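Local atomic coordinates of AFP (Microbacterium arborescens, PDB entry 2YJK), a protein that probably takes up and binds iron, as a Dps protein of the ferritin family that assembles into a shell of twelve subunits. Residues Q33-N38 with K110-D115; P27-M32 with I83-S88. All coordinates share one frame; numbering follows the deposited sequence.

Contacts 1 and 2 use consecutive turns of helix 15-45, the 27-32 portion running straight into 33-38, and their centres lie 13 Å apart. Contact 1 pairs this helix with helix 105-130, contact 2 with the loop leading into the short helix 87-92. Both reach the second subunit: N38 OD1 accepts from V87 N of that subunit, while V87 N here donates to its N38. Of the iron-binding residues, H43 is about 8 Å from I112 and E74 about 8 Å from I83, side chain to side chain, though no ferric ion sits at E74 of this chain. A bound iron(II) oxide lies about 14 Å from the I112 side chain, and one about 10 Å from that of I83.

Contact 1. Residues Q33-N38 with K110-D115; sequences QALVVN and KAIVSD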
loop_
_atom_site.group_PDB
_atom_site.type_symbol
_atom_site.label_atom_id
_atom_site.label_comp_id
_atom_site.label_asym_id
_atom_site.label_seq_id
_atom_site.Cartn_x
_atom_site.Cartn_y
_atom_site.Cartn_z
ATOM N N GLN C 33 0.209 16.461 26.349
ATOM C CA GLN C 33 -1.127 16.657 25.877
ATOM C C GLN C 33 -1.371 18.174 25.690
ATOM O O GLN C 33 -2.100 18.542 24.740
ATOM C CB GLN C 33 -2.141 16.026 26.875
ATOM C CG GLN C 33 -3.581 15.971 26.417
ATOM C CD GLN C 33 -3.752 15.191 25.103
ATOM O OE1 GLN C 33 -3.940 15.796 24.040
ATOM N NE2 GLN C 33 -3.674 13.870 25.169
ATOM N N ALA C 34 -0.830 19.023 26.593
ATOM C CA ALA C 34 -0.833 20.505 26.417
ATOM C C ALA C 34 -0.124 20.939 25.097
ATOM O O ALA C 34 -0.632 21.802 24.376
ATOM C CB ALA C 34 -0.162 21.220 27.612
ATOM N N LEU C 35 1.010 20.282 24.780
ATOM C CA LEU C 35 1.750 20.510 23.560
ATOM C C LEU C 35 0.963 20.137 22.295
ATOM O O LEU C 35 1.085 20.836 21.280
ATOM C CB LEU C 35 3.071 19.766 23.621
ATOM C CG LEU C 35 4.066 20.120 22.516
ATOM C CD1 LEU C 35 4.440 21.571 22.659
ATOM C CD2 LEU C 35 5.329 19.132 22.352
ATOM N N VAL C 36 0.086 19.112 22.370
ATOM C CA VAL C 36 -0.840 18.833 21.262
ATOM C C VAL C 36 -1.734 20.097 20.987
ATOM O O VAL C 36 -1.863 20.569 19.828
ATOM C CB VAL C 36 -1.760 17.600 21.559
ATOM C CG1 VAL C 36 -2.918 17.569 20.571
ATOM C CG2 VAL C 36 -0.941 16.256 21.455
ATOM N N VAL C 37 -2.331 20.637 22.056
ATOM C CA VAL C 37 -3.278 21.722 21.901
ATOM C C VAL C 37 -2.584 23.058 21.539
ATOM O O VAL C 37 -2.977 23.742 20.576
ATOM C CB VAL C 37 -4.158 21.905 23.176
ATOM C CG1 VAL C 37 -4.970 23.209 23.050
ATOM C CG2 VAL C 37 -5.088 20.653 23.367
ATOM N N ASN C 38 -1.553 23.412 22.306
ATOM C CA ASN C 38 -0.810 24.634 22.030
ATOM C C ASN C 38 0.008 24.580 20.722
ATOM O O ASN C 38 0.300 25.626 20.139
ATOM C CB ASN C 38 0.062 25.002 23.256
ATOM C CG ASN C 38 -0.783 25.270 24.475
ATOM O OD1 ASN C 38 -1.852 25.876 24.345
ATOM N ND2 ASN C 38 -0.335 24.802 25.677
ATOM N N LYS C 110 10.145 29.845 19.026
ATOM C CA LYS C 110 10.569 30.146 20.416
ATOM C C LYS C 110 9.557 29.734 21.452
ATOM O O LYS C 110 9.929 29.158 22.484
ATOM C CB LYS C 110 10.936 31.642 20.660
ATOM C CG LYS C 110 12.113 32.134 19.844
ATOM C CD LYS C 110 12.257 33.667 19.967
ATOM C CE LYS C 110 13.632 34.120 19.435
ATOM N NZ LYS C 110 13.615 35.533 18.861
ATOM N N ALA C 111 8.282 30.055 21.218
ATOM C CA ALA C 111 7.234 29.700 22.213
ATOM C C ALA C 111 7.206 28.168 22.413
ATOM O O ALA C 111 7.067 27.692 23.543
ATOM C CB ALA C 111 5.861 30.198 21.759
ATOM N N ILE C 112 7.288 27.411 21.313
ATOM C CA ILE C 112 7.188 25.920 21.368
ATOM C C ILE C 112 8.461 25.260 21.974
ATOM O O ILE C 112 8.360 24.310 22.738
ATOM C CB ILE C 112 6.884 25.295 19.950
ATOM C CG1 ILE C 112 5.466 25.667 19.474
ATOM C CG2 ILE C 112 7.086 23.768 19.908
ATOM C CD1 ILE C 112 4.380 25.070 20.310
ATOM N N VAL C 113 9.643 25.794 21.658
ATOM C CA VAL C 113 10.858 25.360 22.352
ATOM C C VAL C 113 10.770 25.623 23.852
ATOM O O VAL C 113 11.181 24.783 24.644
ATOM C CB VAL C 113 12.165 25.950 21.715
ATOM C CG1 VAL C 113 13.429 25.577 22.508
ATOM C CG2 VAL C 113 12.265 25.454 20.301
ATOM N N SER C 114 10.252 26.770 24.252
ATOM C CA SER C 114 10.035 27.000 25.675
ATOM C C SER C 114 9.149 25.909 26.318
ATOM O O SER C 114 9.554 25.340 27.370
ATOM C CB SER C 114 9.467 28.399 25.883
ATOM O OG SER C 114 9.093 28.582 27.222
ATOM N N ASP C 115 7.978 25.595 25.712
ATOM C CA ASP C 115 7.087 24.522 26.218
ATOM C C ASP C 115 7.858 23.137 26.137
ATOM O O ASP C 115 7.872 22.345 27.092
ATOM C CB ASP C 115 5.719 24.448 25.443
ATOM C CG ASP C 115 4.817 25.826 25.497
ATOM O OD1 ASP C 115 5.265 26.970 25.964
ATOM O OD2 ASP C 115 3.607 25.735 25.000
#
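L35 carries the largest share of this contact, and its CD1 methyl does the touching: it meets CD1 of I112 at 4.2 Å and CB of D115 at 4.2 Å, so that one branch serves two successive turns of the facing helix. The leucine's CG stands anti to its backbone N (chi1 -169°), and the branched end comes nearer to 110-115 than its root. I112 answers with its longer arm. Its CD1 also approaches the backbone O of N38, at 4.1 Å, a plain van der Waals touch. Branched aliphatic side chains suit both places because each also packs on a further helix of the four-helix ferritin bundle, L35 on A65 of helix 51-78 and I112 on L155 of helix 135-156. The axes of the two segments run antiparallel at 171° and 11.1 Å apart, a spacing that L35 and I112 bridge with their outer methyls.

D115 adds a polar flank. Its OD2 lies 4.0 Å from CB of N38, the two side chains crossing at about a right angle, and the amide and carboxylate planes are turned 76° apart. N38 ND2 is 4.1 Å from D115 OD2, too far for a hydrogen bond. Each group is engaged elsewhere: the two carboxylate oxygens of D115 take T96 OG1 and the backbone N of A97, which ties the loop after helix 87-92 to this helix, while N38 OD1 accepts from V87 N of the second subunit. The chemistry thus divides the work: between the two segments the contact is made of van der Waals touches, with no hydrogen bond or salt bridge, whereas the polar ends hold a loop and a neighbouring subunit.

Contact 2. Residues P27-M32 with I83-S88; sequences PVVHKM and IDSRVS
I83 and V29 reach toward each other tip to tip, CD1 of the isoleucine lying 4.1 Å from CB of the valine and almost as near to both its methyls. A slim beta-branched residue suits the helix surface at V29, which also packs on A72 and A73 of helix 51-78 and on W44 of the second subunit. The backbone O of I83 turns to the second subunit and accepts from N45 ND2.

At D84 the main chain does the binding. Its carbonyl O receives H30 NE2 at 2.8 Å, nearly straight at 172° and close to the ring plane, though the donor is tilted 32° from the plane of the carbonyl. CG of H30 is anti to the carbonyl carbon (chi1 -71°), and from there the ring's NE2 reaches the loop; histidine serves here as a flat donor long enough to span from helix to loop. A leucine in its place would probably leave the D84 carbonyl without this donor and the loop less firmly tied to helix 15-45.

S85 follows, its CB against the ring edge at H30 CD2, 3.7 Å away, and its OG 3.9 Å from V29 CG1; so small a residue can fit close beside the helix. Its N donates to Q41 OE1 of the second subunit. This loop leads into the short helix 87-92, the extra helix that Dps proteins carry between the second and third long helices of the ferritin fold, and it faces the dimer partner.

R86 holds the N-cap position and grips D84 side-on in a salt bridge, NE to OD1 at 3.0 Å and NH2 to OD2 at 3.1 Å, while T89 OG1 also bonds D84 OD2.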
loop_
_atom_site.group_PDB
_atom_site.type_symbol
_atom_site.label_atom_id
_atom_site.label_comp_id
_atom_site.label_asym_id
_atom_site.label_seq_id
_atom_site.Cartn_x
_atom_site.Cartn_y
_atom_site.Cartn_z
ATOM N N PRO C 27 3.286 14.124 35.026
ATOM C CA PRO C 27 3.599 15.484 34.507
ATOM C C PRO C 27 3.954 15.391 33.026
ATOM O O PRO C 27 3.687 16.301 32.235
ATOM C CB PRO C 27 4.865 15.893 35.319
ATOM C CG PRO C 27 4.736 15.058 36.651
ATOM C CD PRO C 27 4.197 13.736 36.127
ATOM N N VAL C 28 4.504 14.263 32.624
ATOM C CA VAL C 28 4.721 14.025 31.191
ATOM C C VAL C 28 3.429 13.968 30.373
ATOM O O VAL C 28 3.317 14.615 29.310
ATOM C CB VAL C 28 5.603 12.772 30.995
ATOM C CG1 VAL C 28 5.833 12.479 29.507
ATOM C CG2 VAL C 28 6.964 12.975 31.703
ATOM N N VAL C 29 2.451 13.187 30.824
ATOM C CA VAL C 29 1.190 13.108 30.138
ATOM C C VAL C 29 0.611 14.530 29.990
ATOM O O VAL C 29 0.134 14.897 28.884
ATOM C CB VAL C 29 0.140 12.201 30.874
ATOM C CG1 VAL C 29 -1.224 12.330 30.194
ATOM C CG2 VAL C 29 0.590 10.713 30.847
ATOM N N HIS C 30 0.630 15.311 31.074
ATOM C CA HIS C 30 -0.019 16.639 31.017
ATOM C C HIS C 30 0.700 17.614 30.065
ATOM O O HIS C 30 0.046 18.354 29.327
ATOM C CB HIS C 30 -0.108 17.324 32.399
ATOM C CG HIS C 30 -1.090 16.709 33.342
ATOM N ND1 HIS C 30 -0.880 16.688 34.710
ATOM C CD2 HIS C 30 -2.282 16.102 33.137
ATOM C CE1 HIS C 30 -1.923 16.123 35.305
ATOM N NE2 HIS C 30 -2.772 15.736 34.370
ATOM N N LYS C 31 2.029 17.631 30.103
ATOM C CA LYS C 31 2.773 18.549 29.218
ATOM C C LYS C 31 2.739 18.122 27.755
ATOM O O LYS C 31 2.675 18.959 26.869
ATOM C CB LYS C 31 4.210 18.704 29.699
ATOM C CG LYS C 31 4.253 19.428 31.091
ATOM C CD LYS C 31 5.607 19.903 31.383
ATOM C CE LYS C 31 5.583 21.045 32.505
ATOM N NZ LYS C 31 5.036 20.490 33.756
ATOM N N MET C 32 2.778 16.827 27.507
ATOM C CA MET C 32 2.644 16.334 26.141
ATOM C C MET C 32 1.266 16.596 25.551
ATOM O O MET C 32 1.156 16.899 24.396
ATOM C CB MET C 32 2.931 14.883 26.121
ATOM C CG MET C 32 4.467 14.549 26.231
ATOM S SD MET C 32 5.539 15.465 25.049
ATOM C CE MET C 32 6.415 16.422 26.201
ATOM N N ILE C 83 -5.551 8.054 35.555
ATOM C CA ILE C 83 -4.810 9.260 35.218
ATOM C C ILE C 83 -5.886 10.316 35.087
ATOM O O ILE C 83 -6.964 10.025 34.527
ATOM C CB ILE C 83 -3.966 9.070 33.867
ATOM C CG1 ILE C 83 -3.461 10.408 33.311
ATOM C CG2 ILE C 83 -4.770 8.464 32.744
ATOM C CD1 ILE C 83 -2.186 10.851 33.936
ATOM N N ASP C 84 -5.631 11.508 35.630
ATOM C CA ASP C 84 -6.512 12.622 35.424
ATOM C C ASP C 84 -5.964 13.615 34.367
ATOM O O ASP C 84 -5.283 14.592 34.708
ATOM C CB ASP C 84 -6.802 13.354 36.757
ATOM C CG ASP C 84 -7.824 14.474 36.584
ATOM O OD1 ASP C 84 -8.369 14.635 35.439
ATOM O OD2 ASP C 84 -8.087 15.200 37.567
ATOM N N SER C 85 -6.260 13.419 33.084
ATOM C CA SER C 85 -5.952 14.501 32.144
ATOM C C SER C 85 -7.181 15.060 31.422
ATOM O O SER C 85 -7.153 15.272 30.188
ATOM C CB SER C 85 -4.789 14.205 31.177
ATOM O OG SER C 85 -5.087 13.079 30.407
ATOM N N ARG C 86 -8.231 15.321 32.197
ATOM C CA ARG C 86 -9.317 16.194 31.755
ATOM C C ARG C 86 -8.716 17.569 31.420
ATOM O O ARG C 86 -7.695 17.979 32.016
ATOM C CB ARG C 86 -10.367 16.352 32.859
ATOM C CG ARG C 86 -11.171 15.078 33.144
ATOM C CD ARG C 86 -12.015 15.161 34.381
ATOM N NE ARG C 86 -11.225 15.533 35.558
ATOM C CZ ARG C 86 -11.762 16.045 36.648
ATOM N NH1 ARG C 86 -13.074 16.241 36.734
ATOM N NH2 ARG C 86 -10.999 16.392 37.643
ATOM N N VAL C 87 -9.345 18.268 30.470
ATOM C CA VAL C 87 -8.975 19.635 30.138
ATOM C C VAL C 87 -8.743 20.519 31.393
ATOM O O VAL C 87 -7.734 21.254 31.488
ATOM C CB VAL C 87 -10.078 20.271 29.264
ATOM C CG1 VAL C 87 -9.844 21.744 29.111
ATOM C CG2 VAL C 87 -10.110 19.575 27.870
ATOM N N SER C 88 -9.637 20.434 32.360
ATOM C CA SER C 88 -9.555 21.336 33.548
ATOM C C SER C 88 -8.266 21.118 34.352
ATOM O O SER C 88 -7.562 22.073 34.648
ATOM C CB SER C 88 -10.777 21.180 34.444
ATOM O OG SER C 88 -10.852 19.835 34.926
#